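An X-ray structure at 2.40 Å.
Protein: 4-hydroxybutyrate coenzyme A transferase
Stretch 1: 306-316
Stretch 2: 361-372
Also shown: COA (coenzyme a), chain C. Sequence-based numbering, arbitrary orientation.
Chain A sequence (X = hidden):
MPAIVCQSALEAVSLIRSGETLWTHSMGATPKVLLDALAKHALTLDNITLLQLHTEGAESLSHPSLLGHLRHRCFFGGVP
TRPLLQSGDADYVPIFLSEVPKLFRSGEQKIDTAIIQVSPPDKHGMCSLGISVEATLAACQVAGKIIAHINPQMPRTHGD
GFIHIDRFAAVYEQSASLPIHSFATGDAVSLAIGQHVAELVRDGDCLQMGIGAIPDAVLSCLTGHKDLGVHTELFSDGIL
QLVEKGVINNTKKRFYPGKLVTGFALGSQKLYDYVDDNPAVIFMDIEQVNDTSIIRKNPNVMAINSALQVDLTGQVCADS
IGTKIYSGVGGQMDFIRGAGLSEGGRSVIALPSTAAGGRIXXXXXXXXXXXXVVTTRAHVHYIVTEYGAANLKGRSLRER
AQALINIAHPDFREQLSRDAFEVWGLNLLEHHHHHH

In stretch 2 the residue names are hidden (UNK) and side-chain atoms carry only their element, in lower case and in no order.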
# COMPACT_ATOMS: atom_id res chain seq x y z
N SER A 306 9.04 -5.84 -11.40
CA SER A 306 10.28 -5.12 -11.63
C SER A 306 10.22 -3.69 -11.12
O SER A 306 9.19 -3.24 -10.60
CB SER A 306 10.62 -5.11 -13.12
OG SER A 306 11.90 -4.56 -13.34
N ALA A 307 11.32 -2.97 -11.25
CA ALA A 307 11.39 -1.59 -10.79
C ALA A 307 12.44 -0.77 -11.55
O ALA A 307 13.31 -1.32 -12.21
CB ALA A 307 11.69 -1.57 -9.31
N LEU A 308 12.34 0.54 -11.43
CA LEU A 308 13.27 1.44 -12.08
C LEU A 308 14.39 1.86 -11.14
O LEU A 308 15.55 1.87 -11.52
CB LEU A 308 12.53 2.68 -12.57
CG LEU A 308 11.43 2.40 -13.58
CD1 LEU A 308 10.56 3.63 -13.73
CD2 LEU A 308 12.04 1.96 -14.92
N GLN A 309 14.05 2.21 -9.91
CA GLN A 309 15.05 2.65 -8.94
C GLN A 309 14.67 2.24 -7.51
O GLN A 309 13.51 2.34 -7.10
CB GLN A 309 15.22 4.17 -9.02
CG GLN A 309 16.17 4.79 -7.99
CD GLN A 309 16.25 6.33 -8.13
OE1 GLN A 309 15.24 7.04 -7.98
NE2 GLN A 309 17.45 6.84 -8.41
N VAL A 310 15.67 1.78 -6.76
CA VAL A 310 15.48 1.36 -5.37
C VAL A 310 16.52 2.00 -4.47
O VAL A 310 17.71 2.00 -4.80
CB VAL A 310 15.62 -0.16 -5.24
CG1 VAL A 310 15.24 -0.58 -3.85
CG2 VAL A 310 14.76 -0.87 -6.30
N ASP A 311 16.10 2.55 -3.32
CA ASP A 311 17.05 3.17 -2.41
C ASP A 311 17.61 2.17 -1.39
O ASP A 311 17.07 1.08 -1.23
CB ASP A 311 16.41 4.38 -1.68
CG ASP A 311 15.37 3.98 -0.65
OD1 ASP A 311 15.14 2.76 -0.47
OD2 ASP A 311 14.77 4.88 -0.02
N LEU A 312 18.69 2.55 -0.72
CA LEU A 312 19.31 1.64 0.24
C LEU A 312 18.38 1.24 1.36
O LEU A 312 18.75 0.44 2.22
CB LEU A 312 20.56 2.29 0.86
CG LEU A 312 21.71 2.50 -0.13
CD1 LEU A 312 22.88 3.21 0.55
CD2 LEU A 312 22.13 1.14 -0.67
N THR A 313 17.17 1.77 1.37
CA THR A 313 16.28 1.45 2.46
C THR A 313 15.19 0.47 2.04
O THR A 313 14.55 -0.18 2.87
CB THR A 313 15.70 2.77 3.05
OG1 THR A 313 15.45 2.59 4.43
CG2 THR A 313 14.43 3.20 2.35
N GLY A 314 15.00 0.35 0.73
CA GLY A 314 13.99 -0.54 0.23
C GLY A 314 12.82 0.20 -0.42
O GLY A 314 11.85 -0.45 -0.80
N GLN A 315 12.87 1.53 -0.52
CA GLN A 315 11.75 2.23 -1.17
C GLN A 315 11.86 1.98 -2.67
O GLN A 315 12.89 2.22 -3.28
CB GLN A 315 11.77 3.74 -0.90
CG GLN A 315 11.62 4.12 0.58
CD GLN A 315 11.25 5.59 0.76
OE1 GLN A 315 10.10 5.98 0.60
NE2 GLN A 315 12.25 6.42 1.09
N VAL A 316 10.78 1.47 -3.26
CA VAL A 316 10.74 1.12 -4.66
C VAL A 316 10.01 2.11 -5.57
O VAL A 316 8.85 2.49 -5.31
CB VAL A 316 10.07 -0.26 -4.81
CG1 VAL A 316 9.95 -0.66 -6.28
CG2 VAL A 316 10.87 -1.30 -4.02
N UNK A 361 23.22 3.43 -11.48
CA UNK A 361 22.90 2.34 -10.57
C UNK A 361 21.42 2.40 -10.22
O UNK A 361 20.92 3.43 -9.78
o UNK A 361 23.40 1.51 -8.33
c UNK A 361 23.74 2.49 -9.29
N UNK A 362 20.70 1.29 -10.45
CA UNK A 362 19.28 1.25 -10.14
C UNK A 362 19.09 1.28 -8.63
O UNK A 362 18.05 1.70 -8.10
c UNK A 362 18.63 0.03 -12.27
c UNK A 362 18.63 0.01 -10.75
n UNK A 362 17.46 -0.66 -14.29
n UNK A 362 15.39 -1.65 -14.54
n UNK A 362 16.56 -0.96 -16.38
c UNK A 362 17.48 -0.75 -12.84
c UNK A 362 16.47 -1.09 -15.06
N UNK A 363 20.12 0.83 -7.92
CA UNK A 363 20.10 0.83 -6.48
C UNK A 363 20.89 2.07 -6.08
O UNK A 363 22.12 2.06 -6.06
c UNK A 363 20.12 -1.64 -6.48
c UNK A 363 20.75 -0.37 -4.42
c UNK A 363 20.84 -2.91 -6.14
c UNK A 363 20.79 -0.39 -5.92
N UNK A 364 20.16 3.15 -5.80
CA UNK A 364 20.75 4.41 -5.42
C UNK A 364 20.66 4.58 -3.92
O UNK A 364 19.80 3.98 -3.27
c UNK A 364 20.02 5.56 -6.10
N UNK A 365 21.54 5.40 -3.36
CA UNK A 365 21.53 5.63 -1.93
C UNK A 365 20.19 6.27 -1.56
O UNK A 365 19.64 6.01 -0.49
o UNK A 365 22.58 7.78 -2.21
c UNK A 365 22.68 6.55 -1.54
N UNK A 366 19.66 7.10 -2.44
CA UNK A 366 18.40 7.75 -2.19
C UNK A 366 17.66 7.94 -3.50
O UNK A 366 18.28 8.07 -4.56
c UNK A 366 17.27 9.63 -0.97
c UNK A 366 18.59 9.12 -1.50
c UNK A 366 19.20 10.12 -2.47
N UNK A 367 16.34 7.93 -3.44
CA UNK A 367 15.55 8.10 -4.64
C UNK A 367 15.70 9.51 -5.20
O UNK A 367 15.81 10.47 -4.44
c UNK A 367 13.52 6.47 -4.83
c UNK A 367 12.15 6.27 -4.22
c UNK A 367 14.08 7.81 -4.33
c UNK A 367 14.45 5.32 -4.47
N UNK A 368 15.72 9.62 -6.52
CA UNK A 368 15.85 10.91 -7.19
C UNK A 368 14.74 11.86 -6.76
O UNK A 368 13.60 11.44 -6.54
o UNK A 368 16.74 9.75 -9.13
c UNK A 368 15.80 10.72 -8.71
N UNK A 369 15.05 13.15 -6.65
CA UNK A 369 14.04 14.13 -6.25
C UNK A 369 12.72 13.98 -7.00
O UNK A 369 12.68 14.10 -8.23
c UNK A 369 14.72 15.47 -6.54
c UNK A 369 16.31 13.82 -7.02
c UNK A 369 16.18 15.15 -6.32
N UNK A 370 11.66 13.71 -6.26
CA UNK A 370 10.35 13.58 -6.88
C UNK A 370 10.02 12.21 -7.42
O UNK A 370 8.97 12.02 -8.03
N UNK A 371 10.91 11.24 -7.20
CA UNK A 371 10.69 9.89 -7.68
C UNK A 371 9.36 9.34 -7.16
O UNK A 371 9.03 9.49 -5.97
c UNK A 371 11.84 8.99 -7.25
N UNK A 372 8.58 8.74 -8.05
CA UNK A 372 7.30 8.20 -7.64
C UNK A 372 7.46 6.88 -6.92
O UNK A 372 7.91 5.89 -7.50
N1A COA C . 17.68 5.76 -13.83
C2A COA C . 17.89 6.32 -15.16
N3A COA C . 17.36 5.48 -16.25
C4A COA C . 16.71 4.18 -16.01
C5A COA C . 16.50 3.64 -14.69
C6A COA C . 17.03 4.46 -13.57
N6A COA C . 16.89 4.02 -12.23
N7A COA C . 15.87 2.41 -14.76
C8A COA C . 15.66 2.21 -16.13
N9A COA C . 16.16 3.27 -16.92
C1B COA C . 16.15 3.41 -18.36
C2B COA C . 16.77 2.29 -19.25
O2B COA C . 17.95 2.68 -19.86
C3B COA C . 15.69 1.88 -20.25
O3B COA C . 16.18 2.00 -21.62
P3B COA C . 15.31 1.65 -22.90
O7A COA C . 14.78 0.27 -22.92
O8A COA C . 14.16 2.59 -22.98
O9A COA C . 16.14 1.87 -24.08
C4B COA C . 14.49 2.70 -19.96
O4B COA C . 14.77 3.59 -18.87
C5B COA C . 13.41 1.55 -19.77
O5B COA C . 13.72 0.72 -18.64
P1A COA C . 13.38 -0.90 -18.46
O1A COA C . 13.93 -1.73 -19.50
O2A COA C . 13.88 -1.43 -17.13
O3A COA C . 11.80 -0.89 -18.48
P2A COA C . 10.93 -2.18 -18.33
O4A COA C . 10.11 -2.35 -19.52
O5A COA C . 11.75 -3.36 -18.16
O6A COA C . 10.13 -2.20 -17.10
CBP COA C . 8.99 -1.21 -15.07
CCP COA C . 10.32 -1.92 -15.71
CDP COA C . 9.19 0.11 -15.89
CEP COA C . 9.19 -0.90 -13.52
CAP COA C . 7.55 -1.96 -15.48
OAP COA C . 7.72 -3.24 -14.80
C9P COA C . 6.29 -1.28 -14.91
O9P COA C . 5.59 -0.64 -15.68
N8P COA C . 6.02 -1.46 -13.53
C7P COA C . 4.94 -1.00 -12.68
C6P COA C . 4.09 -2.09 -11.92
C5P COA C . 2.98 -2.68 -12.68
O5P COA C . 1.89 -2.88 -12.14
N4P COA C . 3.27 -2.97 -14.06
C3P COA C . 2.46 -3.52 -15.13
C2P COA C . 1.68 -4.85 -14.81
S1P COA C . -0.10 -4.74 -15.16

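Position 361 carries one carbon and then one oxygen, a side chain that stays clear of stretch 1; the short hydroxyl-bearing chain is Ser361, whose OG donates to the carbonyl O of residue 363, 2.7 Å away. Position 362 has three carbons, a nitrogen, and a carbon bearing two more nitrogens, one of them 3.1 Å from Ala307 O; this is Arg362, and the nitrogen is NH2, whose hydrogen bond to that oxygen is weak. NH1 and NH2 also bind the coenzyme A oxygen O2A at 2.8 and 3.0 Å. Position 363 holds four carbons, forked at the first with one arm two carbons long, and one of them approaches Leu312 CD2 to 4.3 Å; this is Ile363, and the atom is CG2.

The side chain at position 364 is one carbon, 3.7 Å from Gln309 NE2; a lone carbon means Ala364. At 365 there is again one carbon and one oxygen, with the carbon 3.9 Å from Leu312 CD1: Ser365, directed away overall. Position 366 bears one carbon carrying two more, pointing away from stretch 1, as fits Val366. Four carbons forked at the second occupy position 367, and a terminal carbon reaches Asp311 CB at 3.5 Å; the residue is Leu367 and that carbon is CD1.

Position 368 has one carbon and one oxygen, the latter 3.1 Å from Gln309 NE2. It is Ser368, and OG accepts a hydrogen bond from that amide. At 369 three carbons close a ring onto the backbone nitrogen, defining Pro369, which does not touch stretch 1. Position 370 has no side chain, and its phi of 85° places a CB against the preceding carbonyl, so Gly370 suits this type II turn from Ser368 to position 371. There a single carbon points toward stretch 1, 4.0 Å from Gln309 OE1, identifying Ala371. Position 372 lacks side-chain atoms and is Gly372.

The contact starts from a short parallel pairing: Val310 N donates to Arg362 O at 2.7 Å, and Ala364 N donates to Val310 O at 2.9 Å, so Val310 is bonded through both its backbone N and O. Beyond this pairing, the extended Gln309 side chain reaches the later loop, where its OE1 accepts from Ser368 N at 3.0 Å; with the NE2 bond, the amide uses both ends on one serine. Leu367 fills space beside Asp311 and Gln315. Coenzyme A ties the stretches together further, since its N6A donates to Leu308 O at 2.6 Å while Arg362 holds its phosphate.

Stretch 2, residues 361-372: SRIASVLSPGAG
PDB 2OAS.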